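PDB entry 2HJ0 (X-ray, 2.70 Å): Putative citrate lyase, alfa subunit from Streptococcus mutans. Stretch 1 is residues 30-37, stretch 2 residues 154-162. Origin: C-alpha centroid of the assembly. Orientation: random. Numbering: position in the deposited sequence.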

# COMPACT_ATOMS: atom_id res chain seq x y z
N SER A 30 21.13 7.38 0.19
CA SER A 30 19.79 7.94 0.06
C SER A 30 19.45 8.39 -1.37
O SER A 30 20.32 8.86 -2.11
CB SER A 30 19.62 9.12 1.03
OG SER A 30 20.43 10.22 0.64
N TYR A 31 18.18 8.24 -1.74
CA TYR A 31 17.71 8.63 -3.07
C TYR A 31 16.29 9.17 -3.02
O TYR A 31 15.56 8.95 -2.05
CB TYR A 31 17.76 7.43 -4.01
CG TYR A 31 16.76 6.34 -3.68
CD1 TYR A 31 15.44 6.43 -4.11
CD2 TYR A 31 17.13 5.25 -2.91
CE1 TYR A 31 14.51 5.44 -3.79
CE2 TYR A 31 16.21 4.26 -2.58
CZ TYR A 31 14.91 4.36 -3.02
OH TYR A 31 14.00 3.37 -2.69
N LYS A 32 15.90 9.89 -4.07
CA LYS A 32 14.56 10.45 -4.16
C LYS A 32 13.68 9.44 -4.89
O LYS A 32 13.87 9.18 -6.08
CB LYS A 32 14.58 11.75 -4.95
CG LYS A 32 14.45 12.99 -4.10
CD LYS A 32 13.00 13.40 -3.90
CE LYS A 32 12.37 13.89 -5.20
NZ LYS A 32 12.22 12.82 -6.24
N GLU A 33 12.74 8.86 -4.16
CA GLU A 33 11.84 7.88 -4.74
C GLU A 33 11.12 8.48 -5.93
O GLU A 33 10.91 9.70 -6.01
CB GLU A 33 10.82 7.42 -3.69
CG GLU A 33 9.78 6.44 -4.20
CD GLU A 33 8.76 6.06 -3.15
OE1 GLU A 33 8.16 6.97 -2.54
OE2 GLU A 33 8.56 4.85 -2.92
N SER A 34 10.74 7.63 -6.86
CA SER A 34 10.03 8.05 -8.06
C SER A 34 8.63 8.57 -7.70
O SER A 34 7.99 8.06 -6.78
CB SER A 34 9.93 6.86 -9.01
OG SER A 34 9.04 7.09 -10.08
N SER A 35 8.16 9.60 -8.39
CA SER A 35 6.81 10.12 -8.16
C SER A 35 6.09 10.03 -9.52
O SER A 35 6.72 10.17 -10.57
CB SER A 35 6.84 11.57 -7.66
OG SER A 35 7.34 12.45 -8.66
N ARG A 36 4.78 9.82 -9.48
CA ARG A 36 4.00 9.68 -10.70
C ARG A 36 3.16 10.91 -11.02
O ARG A 36 2.94 11.76 -10.16
CB ARG A 36 3.09 8.45 -10.56
CG ARG A 36 2.30 8.45 -9.28
CD ARG A 36 1.70 7.11 -8.90
NE ARG A 36 1.02 7.26 -7.61
CZ ARG A 36 -0.21 6.84 -7.34
NH1 ARG A 36 -0.73 7.04 -6.14
NH2 ARG A 36 -0.92 6.21 -8.28
N GLN A 37 2.72 10.99 -12.28
CA GLN A 37 1.87 12.08 -12.76
C GLN A 37 0.42 11.63 -12.69
O GLN A 37 -0.09 10.97 -13.60
CB GLN A 37 2.23 12.42 -14.21
CG GLN A 37 3.33 13.42 -14.35
CD GLN A 37 2.83 14.85 -14.23
OE1 GLN A 37 3.63 15.78 -14.16
NE2 GLN A 37 1.51 15.03 -14.23
N ALA A 154 14.89 -0.30 -9.96
CA ALA A 154 14.86 0.66 -11.08
C ALA A 154 13.60 1.52 -11.08
O ALA A 154 13.70 2.75 -11.19
CB ALA A 154 14.98 -0.06 -12.40
N ILE A 155 12.44 0.90 -10.96
CA ILE A 155 11.20 1.65 -10.97
C ILE A 155 11.14 2.64 -9.82
O ILE A 155 10.72 3.78 -10.00
CB ILE A 155 9.99 0.70 -10.94
CG1 ILE A 155 10.03 -0.19 -12.18
CG2 ILE A 155 8.68 1.50 -10.88
CD1 ILE A 155 8.90 -1.17 -12.31
N ALA A 156 11.61 2.24 -8.65
CA ALA A 156 11.56 3.14 -7.50
C ALA A 156 12.60 4.25 -7.56
O ALA A 156 12.36 5.35 -7.07
CB ALA A 156 11.73 2.34 -6.22
N THR A 157 13.75 3.96 -8.15
CA THR A 157 14.84 4.93 -8.29
C THR A 157 14.53 5.91 -9.41
O THR A 157 15.19 6.94 -9.56
CB THR A 157 16.14 4.22 -8.63
OG1 THR A 157 16.42 3.26 -7.61
CG2 THR A 157 17.29 5.21 -8.71
N ASP A 158 13.52 5.57 -10.20
CA ASP A 158 13.09 6.36 -11.34
C ASP A 158 14.08 6.33 -12.49
O ASP A 158 13.98 7.13 -13.42
CB ASP A 158 12.83 7.83 -10.94
CG ASP A 158 11.81 8.51 -11.86
OD1 ASP A 158 11.55 9.73 -11.68
OD2 ASP A 158 11.26 7.84 -12.76
N ASP A 159 15.05 5.42 -12.47
CA ASP A 159 15.95 5.41 -13.60
C ASP A 159 15.23 4.69 -14.72
O ASP A 159 15.84 4.30 -15.71
CB ASP A 159 17.30 4.78 -13.24
CG ASP A 159 17.15 3.43 -12.64
OD1 ASP A 159 18.12 2.96 -11.98
OD2 ASP A 159 16.06 2.85 -12.83
N ILE A 160 13.92 4.55 -14.54
CA ILE A 160 13.02 3.93 -15.50
C ILE A 160 11.64 4.44 -15.07
O ILE A 160 11.38 4.56 -13.87
CB ILE A 160 13.07 2.41 -15.41
CG1 ILE A 160 12.01 1.77 -16.31
CG2 ILE A 160 12.82 1.99 -13.99
CD1 ILE A 160 11.85 0.29 -16.09
N HIS A 161 10.75 4.74 -16.01
CA HIS A 161 9.44 5.27 -15.64
C HIS A 161 8.32 4.75 -16.54
O HIS A 161 8.34 4.94 -17.76
CB HIS A 161 9.49 6.79 -15.68
CG HIS A 161 8.50 7.46 -14.80
ND1 HIS A 161 7.21 7.74 -15.20
CD2 HIS A 161 8.60 7.91 -13.52
CE1 HIS A 161 6.56 8.33 -14.20
NE2 HIS A 161 7.38 8.44 -13.18
N ILE A 162 7.32 4.12 -15.93
CA ILE A 162 6.22 3.56 -16.69
C ILE A 162 5.14 4.57 -17.04
O ILE A 162 4.58 5.21 -16.16
CB ILE A 162 5.58 2.39 -15.93
CG1 ILE A 162 6.66 1.39 -15.53
CG2 ILE A 162 4.55 1.69 -16.81
CD1 ILE A 162 6.15 0.28 -14.60
O HOH W 1 16.95 8.89 -7.70

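The last turn of a helix presents a general problem: its carbonyl oxygens have no following turn to supply amide hydrogens, and they are often left to find other donors, within the turn or outside it. The contact between residues 30-37 and 154-162 of this putative citrate lyase subunit illustrates one solution, in which an extended segment whose touching residues lie at least 121 positions away in the same chain runs past the helix end and offers its backbone.

The helix, which begins earlier in the chain, enters this stretch at Ala 154, which lies beyond reach of the other stretch but whose carbonyl accepts a weak hydrogen bond from the backbone of Asp 159 (N to O, 3.3 Å). Ile 155 carries its side chain off from the contact, yet its backbone takes part: its O lies 3.3 Å from Ser 34 CB, and it also accepts a weak bond from Asp 158 N at 3.3 Å.

Ala 156 is the centre of the arrangement. Its carbonyl oxygen receives the amide of Ser 34, with 2.8 Å between Ser 34 N and Ala 156 O and an angle of 141° at the hydrogen. The same oxygen is approached by Glu 33 CA at 3.5 Å, a CA-H...O contact that adds a second, softer donor. Tyr 31 packs beside this site, its CE1 3.9 Å from Ala 156 O and its OH 4.3 Å from Ala 156 CB, so the tyrosine lies obliquely alongside Ala 156, its hydroxyl being hydrogen-bonded elsewhere in the structure.

At Thr 157 the side chain points away, and the backbone again carries the contact. Thr 157 CA rests 4.5 Å from Tyr 31 CD1. Two acceptors, Thr 157 O and Lys 32 O, stand 4.3 Å apart and cannot bond each other directly; a water reconciles them, donating to Thr 157 O at 3.2 Å and, weakly, to Lys 32 O at 3.5 Å.

Asp 158 then leaves the helical conformation with a positive phi of 71°, and the chain turns. Here the CA atoms come nearest, those of Ser 34 and Asp 158 being 4.8 Å apart. Both side chains point toward the opposing stretch, but Ser 34 OG and Asp 158 OD2 remain 3.6 Å apart, a polar neighbourhood without an assigned hydrogen bond.

Asp 159 and Ile 160 make no contact, and the chain returns through His 161. The imidazole reaches across edge-on, His 161 NE2 donating to Ser 35 O at 3.2 Å with a nearly straight angle of 167°. Thus a backbone amide and a ring nitrogen, donating in opposite directions, tie successive residues of one extended segment to the helix end and the loop beyond it.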